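Long-range contacts in transcriptional regulator, BadM/Rrf2 family (Thermincola potens, PDB 4CIC), which probably binds DNA as a dimeric IscR-type transcription factor that regulates iron-sulfur cluster biogenesis: residues Tyr13-Met18 against Asp82-Leu87; Ile78-Ile83 against Glu126-Ile131. The protein carries 3 engineered substitutions. All blocks are in the same frame, centred on the assembly; numbering follows the deposited sequence.

Contact 1. Residues Tyr13-Met18 against Asp82-Leu87; sequences YGVQAM and DIIRVL. With NA (sodium ion), chain D.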
# COMPACT_ATOMS: atom_id res chain seq x y z
N TYR A 13 2.80 13.91 -5.60
CA TYR A 13 2.69 15.33 -5.96
C TYR A 13 1.37 15.97 -5.52
O TYR A 13 1.34 17.17 -5.18
CB TYR A 13 2.98 15.54 -7.45
CG TYR A 13 4.40 15.13 -7.82
CD1 TYR A 13 5.37 14.97 -6.85
CD2 TYR A 13 4.76 14.92 -9.14
CE1 TYR A 13 6.67 14.59 -7.18
CE2 TYR A 13 6.05 14.54 -9.48
CZ TYR A 13 7.00 14.38 -8.49
OH TYR A 13 8.29 14.01 -8.82
N GLY A 14 0.28 15.20 -5.53
CA GLY A 14 -1.01 15.68 -5.07
C GLY A 14 -0.95 16.14 -3.62
O GLY A 14 -1.34 17.28 -3.27
N VAL A 15 -0.40 15.28 -2.78
CA VAL A 15 -0.25 15.62 -1.37
C VAL A 15 0.77 16.72 -1.16
O VAL A 15 0.53 17.63 -0.36
CB VAL A 15 0.07 14.37 -0.53
CG1 VAL A 15 0.28 14.74 0.94
CG2 VAL A 15 -1.09 13.39 -0.67
N GLN A 16 1.90 16.69 -1.87
CA GLN A 16 2.88 17.77 -1.73
C GLN A 16 2.27 19.12 -2.07
O GLN A 16 2.52 20.11 -1.38
CB GLN A 16 4.10 17.59 -2.63
CG GLN A 16 5.13 16.62 -2.10
CD GLN A 16 6.38 16.61 -2.97
OE1 GLN A 16 6.43 15.92 -3.99
NE2 GLN A 16 7.37 17.39 -2.59
N ALA A 17 1.49 19.17 -3.14
CA ALA A 17 0.95 20.46 -3.59
C ALA A 17 -0.11 20.96 -2.61
O ALA A 17 -0.17 22.16 -2.29
CB ALA A 17 0.36 20.32 -4.98
N MET A 18 -0.92 20.03 -2.10
CA MET A 18 -1.97 20.40 -1.15
C MET A 18 -1.34 20.84 0.16
O MET A 18 -1.83 21.78 0.79
CB MET A 18 -2.94 19.24 -0.91
CG MET A 18 -3.83 18.94 -2.13
SD MET A 18 -5.02 20.30 -2.40
CE MET A 18 -6.03 20.18 -0.94
N ASP A 82 -8.87 11.99 1.61
CA ASP A 82 -9.77 12.74 0.73
C ASP A 82 -9.05 13.13 -0.56
O ASP A 82 -9.63 13.11 -1.64
CB ASP A 82 -10.22 14.07 1.35
CG ASP A 82 -11.12 13.92 2.58
OD1 ASP A 82 -11.78 12.87 2.73
OD2 ASP A 82 -11.17 14.89 3.39
N ILE A 83 -7.80 13.56 -0.43
CA ILE A 83 -7.03 13.96 -1.59
C ILE A 83 -6.79 12.74 -2.48
O ILE A 83 -6.96 12.79 -3.70
CB ILE A 83 -5.67 14.54 -1.15
CG1 ILE A 83 -5.89 15.78 -0.28
CG2 ILE A 83 -4.81 14.80 -2.37
CD1 ILE A 83 -4.62 16.24 0.44
N ILE A 84 -6.40 11.62 -1.86
CA ILE A 84 -6.14 10.41 -2.61
C ILE A 84 -7.42 9.92 -3.31
O ILE A 84 -7.38 9.55 -4.48
CB ILE A 84 -5.57 9.31 -1.69
CG1 ILE A 84 -4.20 9.74 -1.13
CG2 ILE A 84 -5.45 7.99 -2.42
CD1 ILE A 84 -3.23 10.24 -2.17
N ARG A 85 -8.54 9.92 -2.62
CA ARG A 85 -9.80 9.53 -3.25
C ARG A 85 -10.17 10.35 -4.49
O ARG A 85 -10.63 9.81 -5.51
CB ARG A 85 -10.95 9.57 -2.26
CG ARG A 85 -10.99 8.38 -1.33
CD ARG A 85 -12.21 8.44 -0.45
NE ARG A 85 -12.09 7.51 0.65
CZ ARG A 85 -11.61 7.83 1.85
NH1 ARG A 85 -11.23 9.08 2.08
NH2 ARG A 85 -11.53 6.92 2.81
N VAL A 86 -9.95 11.66 -4.41
CA VAL A 86 -10.22 12.54 -5.54
C VAL A 86 -9.36 12.13 -6.75
O VAL A 86 -9.85 12.01 -7.88
CB VAL A 86 -9.95 13.99 -5.15
CG1 VAL A 86 -9.75 14.85 -6.39
CG2 VAL A 86 -11.10 14.50 -4.30
N LEU A 87 -8.08 11.89 -6.52
CA LEU A 87 -7.17 11.65 -7.63
C LEU A 87 -7.37 10.27 -8.26
O LEU A 87 -7.08 10.05 -9.43
CB LEU A 87 -5.72 11.83 -7.18
CG LEU A 87 -5.37 13.23 -6.67
CD1 LEU A 87 -3.94 13.23 -6.16
CD2 LEU A 87 -5.57 14.28 -7.75
NA NA D . -11.52 10.17 -7.85

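Contact 2. Residues Ile78-Ile83 against Glu126-Ile131; sequences IKVGDI and EVLDSI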
# COMPACT_ATOMS: atom_id res chain seq x y z
N ILE A 78 -9.53 18.67 5.70
CA ILE A 78 -9.07 17.89 4.55
C ILE A 78 -8.20 16.74 5.04
O ILE A 78 -7.09 16.95 5.50
CB ILE A 78 -8.25 18.77 3.54
CG1 ILE A 78 -9.11 19.93 3.05
CG2 ILE A 78 -7.78 17.90 2.35
CD1 ILE A 78 -8.34 20.96 2.23
N LYS A 79 -8.71 15.50 4.92
CA LYS A 79 -7.92 14.31 5.22
C LYS A 79 -7.01 13.97 4.04
O LYS A 79 -7.36 14.23 2.90
CB LYS A 79 -8.82 13.09 5.48
CG LYS A 79 -9.73 13.26 6.67
CD LYS A 79 -10.78 12.18 6.71
CE LYS A 79 -11.71 12.38 7.90
NZ LYS A 79 -12.72 11.27 7.99
N VAL A 80 -5.84 13.40 4.30
CA VAL A 80 -4.98 12.98 3.21
C VAL A 80 -5.74 12.00 2.33
O VAL A 80 -5.63 12.02 1.10
CB VAL A 80 -3.67 12.36 3.72
CG1 VAL A 80 -2.85 11.85 2.56
CG2 VAL A 80 -2.87 13.42 4.48
N GLY A 81 -6.51 11.12 2.95
CA GLY A 81 -7.33 10.19 2.20
C GLY A 81 -8.34 10.82 1.25
O GLY A 81 -8.65 10.23 0.21
N ASP A 82 -8.87 11.99 1.61
CA ASP A 82 -9.77 12.74 0.73
C ASP A 82 -9.05 13.13 -0.56
O ASP A 82 -9.63 13.11 -1.64
CB ASP A 82 -10.22 14.07 1.35
CG ASP A 82 -11.12 13.92 2.58
OD1 ASP A 82 -11.78 12.87 2.73
OD2 ASP A 82 -11.17 14.89 3.39
N ILE A 83 -7.80 13.56 -0.43
CA ILE A 83 -7.03 13.96 -1.59
C ILE A 83 -6.79 12.74 -2.48
O ILE A 83 -6.96 12.79 -3.70
CB ILE A 83 -5.67 14.54 -1.15
CG1 ILE A 83 -5.89 15.78 -0.28
CG2 ILE A 83 -4.81 14.80 -2.37
CD1 ILE A 83 -4.62 16.24 0.44
N GLU A 126 -7.34 3.54 6.78
CA GLU A 126 -7.41 4.05 8.15
C GLU A 126 -6.31 5.07 8.45
O GLU A 126 -6.59 6.11 9.06
CB GLU A 126 -7.40 2.92 9.18
CG GLU A 126 -8.21 3.29 10.43
CD GLU A 126 -7.55 2.86 11.73
OE1 GLU A 126 -6.62 2.03 11.70
OE2 GLU A 126 -7.98 3.36 12.80
N VAL A 127 -5.08 4.78 8.04
CA VAL A 127 -3.98 5.73 8.27
C VAL A 127 -4.27 7.04 7.56
O VAL A 127 -4.19 8.11 8.18
CB VAL A 127 -2.61 5.19 7.79
CG1 VAL A 127 -1.55 6.29 7.89
CG2 VAL A 127 -2.20 3.97 8.61
N LEU A 128 -4.64 6.97 6.29
CA LEU A 128 -4.77 8.21 5.51
C LEU A 128 -5.99 9.03 5.91
O LEU A 128 -6.04 10.25 5.70
CB LEU A 128 -4.77 7.94 4.01
CG LEU A 128 -3.47 7.29 3.48
CD1 LEU A 128 -3.58 7.02 2.01
CD2 LEU A 128 -2.28 8.20 3.79
N ASP A 129 -6.97 8.38 6.51
CA ASP A 129 -8.12 9.13 7.02
C ASP A 129 -7.84 9.71 8.40
O ASP A 129 -8.58 10.55 8.88
CB ASP A 129 -9.37 8.24 7.04
CG ASP A 129 -10.00 8.10 5.67
OD1 ASP A 129 -9.61 8.86 4.75
OD2 ASP A 129 -10.91 7.25 5.53
N SER A 130 -6.76 9.25 9.04
CA SER A 130 -6.46 9.67 10.40
C SER A 130 -5.57 10.90 10.41
O SER A 130 -5.29 11.45 11.47
CB SER A 130 -5.76 8.55 11.17
OG SER A 130 -4.41 8.43 10.77
N ILE A 131 -5.12 11.32 9.23
CA ILE A 131 -4.19 12.46 9.13
C ILE A 131 -4.82 13.56 8.31
O ILE A 131 -5.23 13.34 7.18
CB ILE A 131 -2.87 12.02 8.44
CG1 ILE A 131 -2.18 10.94 9.27
CG2 ILE A 131 -1.93 13.20 8.23
CD1 ILE A 131 -1.12 10.16 8.50

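Contact 1. Residues Tyr13-Met18 against Asp82-Leu87
Met18 and Ile83 make the closest meeting between helix 9-23 and helix 80-87. The methyl CD1 of Ile83 lies against the root of the methionine, 3.7 Å from Met18 CB and nearly as close to its CG. The two side chains lie alongside, running in opposite senses. The Met18 chain bends at chi2 and again at chi3 (-69° and -66°), and its tail turns off toward Ile78. The other branch of Ile83, CG2, faces the backbone of Gly14 and, at 4.3 Å, Val15 CG2. That same valine methyl is 4.1 Å from Ile84 CD1, the tip of a side chain that crosses it at a slant. Leu87 ends this row: its CD1 sits 4.0 Å from Gly14 CA, so the leucine methyl lies directly on the helix backbone.

The short segments cross at 130° between their N-to-C directions, nearer antiparallel than parallel, with their axes 9.9 Å apart. Here the first helix of an Rrf2-type winged-helix domain packs on the helix that follows the two-stranded wing, 59-62 and 68-71. Leu133 of helix 133-143 covers both Met18 and Ile83, and Leu53 of helix 43-55 also touches Met18. Thr113 of the second subunit packs on Val15, and Met3 of that subunit on Ile84.

Contact is sparser toward Leu87, which is partly exposed. At the C-terminal end of helix 80-87 the backbone oxygens of Arg85 and Val86, each 2.5 Å from the sodium ion, bind it together with the oxygen of Glu88. The Arg85 guanidinium points away from the metal, toward the carboxylate of Glu125.

Contact 2. Residues Ile78-Ile83 against Glu126-Ile131
Val80 and Gly81, in the first turn of helix 80-87, give their backbone N-H groups to carbonyls at the end of helix 112-129 and in the turn just after it. Val80 N bonds to Ile131 O at 2.9 Å, with the donor almost in line with the carbonyl bond. Gly81 N bonds to Leu128 O, also at 2.9 Å, but from well above the carbonyl plane. The chains come very close here, with Gly81 CA 4.6 Å from Leu128 CA. Asp129 OD1 lies over the glycine, 3.7 Å from Gly81 CA.

Val80 spreads its two methyls over two partners. CG1, anti to the backbone N (chi1 176°), meets Leu128 CD2 at 3.9 Å. CG2 rests beside Ile131 CG2, and the two side chains run abreast. Val116 and Val120 of the second subunit pack on Ile131 and Leu128 from the dimer side. Lys79, the N-cap residue, crosses Asp129 with its extended chain, and its CD is 3.5 Å from Asp129 O. Lys79 NZ stays 5.0 Å from Asp129 OD2, too far for a salt bridge. The stronger partner of that carboxylate is Arg85, in a salt bridge. Asp82 OD2 turns back to accept from Lys79 N at 3.0 Å.

First-turn N-H groups, which have no acceptor earlier in their own helix, thus bond to Leu128 O and to Ile131 O beyond the helix. The dipole of helix 80-87 would probably favour the negative charge of Asp82. Asp129 has that like charge nearby and stands near the end of its own helix, a cost its salt bridge to Arg85 probably offsets.

In the fold
Helix 80-87 is common to both contacts, whose centres lie 10 Å apart. Its start joins 126-131 in contact 2, and the part from Ile83 onward packs on 13-18 in contact 1; Asp82 and Ile83 belong to both. Along the chain the order is 13-18, 78-83 running into 82-87, then 126-131. The wing strands fall between the first two. Packing of Val15 on Val80 and of Ile84 on Leu128 makes the two contacts continuous. The helix thus connects the first helix of the winged-helix, probably DNA-binding, domain to the long helix 112-129, which packs on the second subunit, consistent with a dimeric regulator.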